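Local coordinates for protein probable acylphosphatase (Bacillus subtilis, PDB 3BR8) that catalyses the hydrolysis of acyl phosphates to a carboxylate and inorganic phosphate, at residues V15-R18 and Y19-M23. Numbering follows the deposited sequence.
Sequences VGFR and YFVQM. With PO4 (phosphate ion), chain B; GOL (glycerol), chain C.
Phe17 and Val21 meet one turn apart at the start of helix 17-27, where the acylphosphatase phosphate-binding loop runs into the helix with Gly16 as N-cap. CE1 of the Phe17 ring lies 3.6 Å from CG2 of Val21, a methyl that also rests on Phe17 O. Backbone hydrogen bonds from Phe20 N to Gly16 O, Val21 N to Phe17 O and Gln22 N to Arg18 O tie the first turns. Loop and helix start together turn N-H groups to a phosphate ion, probably from the crystallisation liquor: Val15 N and Phe17 N share its O1, while Gly16 N reaches O2 at 2.8 Å. The catalytic Arg18 grips O4 twice, through its backbone N (3.2 Å) and through NE (2.7 Å, N-H...O 163°), the oxygen lying in the guanidinium plane. A bend at chi3 (-61°) curls the chain round this oxygen. Replacing Arg18 by an alanine would probably leave O4 with the backbone N but without the NE bond, and the glycerol O1 without NH2. Gly14 N and ND2 of the catalytic Asn36 also hydrogen-bond to the phosphate, and Val34 and Ile88 touch the Arg18 side chain. A glycerol links the Arg18 side chain to the backbone of Tyr19, its O1 accepting from Arg18 NH2 and its O3, at 2.9 Å, from Tyr19 N.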
ATOM      1  N   VAL A  15       1.415 -13.464   5.320  1.00  9.28           N
ATOM      2  CA  VAL A  15       2.763 -13.509   4.738  1.00  8.99           C
ATOM      3  C   VAL A  15       3.602 -12.278   5.095  1.00  8.88           C
ATOM      4  O   VAL A  15       4.581 -11.977   4.411  1.00  9.62           O
ATOM      5  CB  VAL A  15       2.734 -13.670   3.183  1.00  9.42           C
ATOM      6  CG1 VAL A  15       2.292 -15.082   2.781  1.00 10.31           C
ATOM      7  CG2 VAL A  15       1.828 -12.616   2.539  1.00  9.78           C
ATOM      8  N   GLY A  16       3.231 -11.579   6.167  1.00  8.96           N
ATOM      9  CA  GLY A  16       3.939 -10.365   6.558  1.00  8.52           C
ATOM     10  C   GLY A  16       3.821  -9.235   5.541  1.00  7.94           C
ATOM     11  O   GLY A  16       4.700  -8.362   5.445  1.00  7.67           O
ATOM     12  N   PHE A  17       2.718  -9.215   4.799  1.00  7.81           N
ATOM     13  CA  PHE A  17       2.534  -8.203   3.747  1.00  7.76           C
ATOM     14  C   PHE A  17       2.267  -6.815   4.322  1.00  7.35           C
ATOM     15  O   PHE A  17       2.780  -5.814   3.799  1.00  6.58           O
ATOM     16  CB  PHE A  17       1.390  -8.602   2.797  1.00  8.25           C
ATOM     17  CG  PHE A  17       1.534  -8.046   1.397  1.00  8.27           C
ATOM     18  CD1 PHE A  17       0.920  -6.855   1.020  1.00  9.83           C
ATOM     19  CD2 PHE A  17       2.260  -8.752   0.441  1.00 11.62           C
ATOM     20  CE1 PHE A  17       1.070  -6.370  -0.298  1.00 11.08           C
ATOM     21  CE2 PHE A  17       2.399  -8.274  -0.841  1.00 11.50           C
ATOM     22  CZ  PHE A  17       1.822  -7.085  -1.201  1.00 11.55           C
ATOM     23  N   ARG A  18       1.464  -6.731   5.383  1.00  7.07           N
ATOM     24  CA  ARG A  18       1.184  -5.428   5.964  1.00  7.04           C
ATOM     25  C   ARG A  18       2.456  -4.770   6.489  1.00  6.79           C
ATOM     26  O   ARG A  18       2.693  -3.597   6.237  1.00  6.68           O
ATOM     27  CB  ARG A  18       0.091  -5.516   7.033  1.00  7.57           C
ATOM     28  CG  ARG A  18      -1.280  -5.909   6.463  1.00  7.61           C
ATOM     29  CD  ARG A  18      -2.275  -6.235   7.563  1.00  8.29           C
ATOM     30  NE  ARG A  18      -1.806  -7.370   8.357  1.00  9.71           N
ATOM     31  CZ  ARG A  18      -2.419  -7.839   9.442  1.00 11.48           C
ATOM     32  NH1 ARG A  18      -3.551  -7.293   9.877  1.00 13.08           N
ATOM     33  NH2 ARG A  18      -1.895  -8.871  10.094  1.00 13.82           N
ATOM     34  N   TYR A  19       3.283  -5.537   7.198  1.00  7.18           N
ATOM     35  CA  TYR A  19       4.587  -5.056   7.656  1.00  7.28           C
ATOM     36  C   TYR A  19       5.451  -4.573   6.483  1.00  7.05           C
ATOM     37  O   TYR A  19       6.063  -3.500   6.550  1.00  7.00           O
ATOM     38  CB  TYR A  19       5.318  -6.161   8.424  1.00  7.76           C
ATOM     39  CG  TYR A  19       6.806  -5.923   8.559  1.00  7.71           C
ATOM     40  CD1 TYR A  19       7.322  -5.096   9.564  1.00  8.01           C
ATOM     41  CD2 TYR A  19       7.703  -6.507   7.662  1.00  7.61           C
ATOM     42  CE1 TYR A  19       8.700  -4.877   9.669  1.00  7.17           C
ATOM     43  CE2 TYR A  19       9.065  -6.279   7.747  1.00  8.67           C
ATOM     44  CZ  TYR A  19       9.555  -5.462   8.742  1.00  7.64           C
ATOM     45  OH  TYR A  19      10.902  -5.249   8.818  1.00  8.51           O
ATOM     46  N   PHE A  20       5.530  -5.370   5.418  1.00  6.77           N
ATOM     47  CA  PHE A  20       6.323  -5.003   4.255  1.00  6.95           C
ATOM     48  C   PHE A  20       5.858  -3.686   3.645  1.00  7.02           C
ATOM     49  O   PHE A  20       6.674  -2.807   3.356  1.00  6.94           O
ATOM     50  CB  PHE A  20       6.282  -6.123   3.213  1.00  7.81           C
ATOM     51  CG  PHE A  20       6.815  -5.709   1.879  1.00  8.78           C
ATOM     52  CD1 PHE A  20       8.177  -5.481   1.706  1.00 10.18           C
ATOM     53  CD2 PHE A  20       5.962  -5.510   0.807  1.00 10.45           C
ATOM     54  CE1 PHE A  20       8.688  -5.077   0.484  1.00 12.39           C
ATOM     55  CE2 PHE A  20       6.469  -5.103  -0.421  1.00 11.90           C
ATOM     56  CZ  PHE A  20       7.833  -4.885  -0.579  1.00 11.71           C
ATOM     57  N   VAL A  21       4.549  -3.559   3.439  1.00  7.21           N
ATOM     58  CA  VAL A  21       3.991  -2.338   2.863  1.00  7.03           C
ATOM     59  C   VAL A  21       4.298  -1.143   3.764  1.00  7.14           C
ATOM     60  O   VAL A  21       4.666  -0.078   3.279  1.00  7.17           O
ATOM     61  CB  VAL A  21       2.475  -2.473   2.651  1.00  7.20           C
ATOM     62  CG1 VAL A  21       1.830  -1.126   2.301  1.00  7.02           C
ATOM     63  CG2 VAL A  21       2.179  -3.491   1.563  1.00  7.93           C
ATOM     64  N   GLN A  22       4.164  -1.321   5.075  1.00  7.09           N
ATOM     65  CA  GLN A  22       4.458  -0.234   6.006  1.00  6.95           C
ATOM     66  C   GLN A  22       5.927   0.209   5.955  1.00  7.14           C
ATOM     67  O   GLN A  22       6.228   1.416   5.995  1.00  6.66           O
ATOM     68  CB  GLN A  22       4.077  -0.634   7.428  1.00  7.41           C
ATOM     69  CG  GLN A  22       4.279   0.444   8.476  1.00  7.10           C
ATOM     70  CD  GLN A  22       4.024  -0.104   9.840  1.00  8.54           C
ATOM     71  OE1 GLN A  22       4.544  -1.164  10.192  1.00 10.54           O
ATOM     72  NE2 GLN A  22       3.188   0.577  10.615  1.00  9.72           N
ATOM     73  N   MET A  23       6.850  -0.744   5.872  1.00  7.30           N
ATOM     74  CA  MET A  23       8.267  -0.390   5.767  1.00  7.08           C
ATOM     75  C   MET A  23       8.541   0.371   4.492  1.00  6.96           C
ATOM     76  O   MET A  23       9.288   1.348   4.509  1.00  7.02           O
ATOM     77  CB  MET A  23       9.187  -1.618   5.849  1.00  7.73           C
ATOM     78  CG  MET A  23       9.142  -2.406   7.170  1.00  9.03           C
ATOM     79  SD  MET A  23       9.449  -1.451   8.681  1.00  7.99           S
ATOM     80  CE  MET A  23       7.761  -1.092   9.229  1.00  8.92           C
TER
HETATM   81  P   PO4 B  92      -0.087 -10.396   6.978  1.00  9.35           P
HETATM   82  O1  PO4 B  92       0.257 -10.585   5.501  1.00  9.35           O
HETATM   83  O2  PO4 B  92       0.894 -11.282   7.715  1.00 11.31           O
HETATM   84  O3  PO4 B  92      -1.523 -10.856   7.175  1.00 10.80           O
HETATM   85  O4  PO4 B  92       0.160  -8.936   7.331  1.00  9.40           O
HETATM   86  C1  GOL C  93       2.267  -9.853  10.591  1.00 17.64           C
HETATM   87  O1  GOL C  93       0.896 -10.082  10.352  1.00 16.62           O
HETATM   88  C2  GOL C  93       2.453  -8.363  10.823  1.00 16.62           C
HETATM   89  O2  GOL C  93       3.813  -8.087  11.073  1.00 15.62           O
HETATM   90  C3  GOL C  93       1.950  -7.560   9.619  1.00 13.36           C
HETATM   91  O3  GOL C  93       2.416  -8.034   8.355  1.00  9.38           O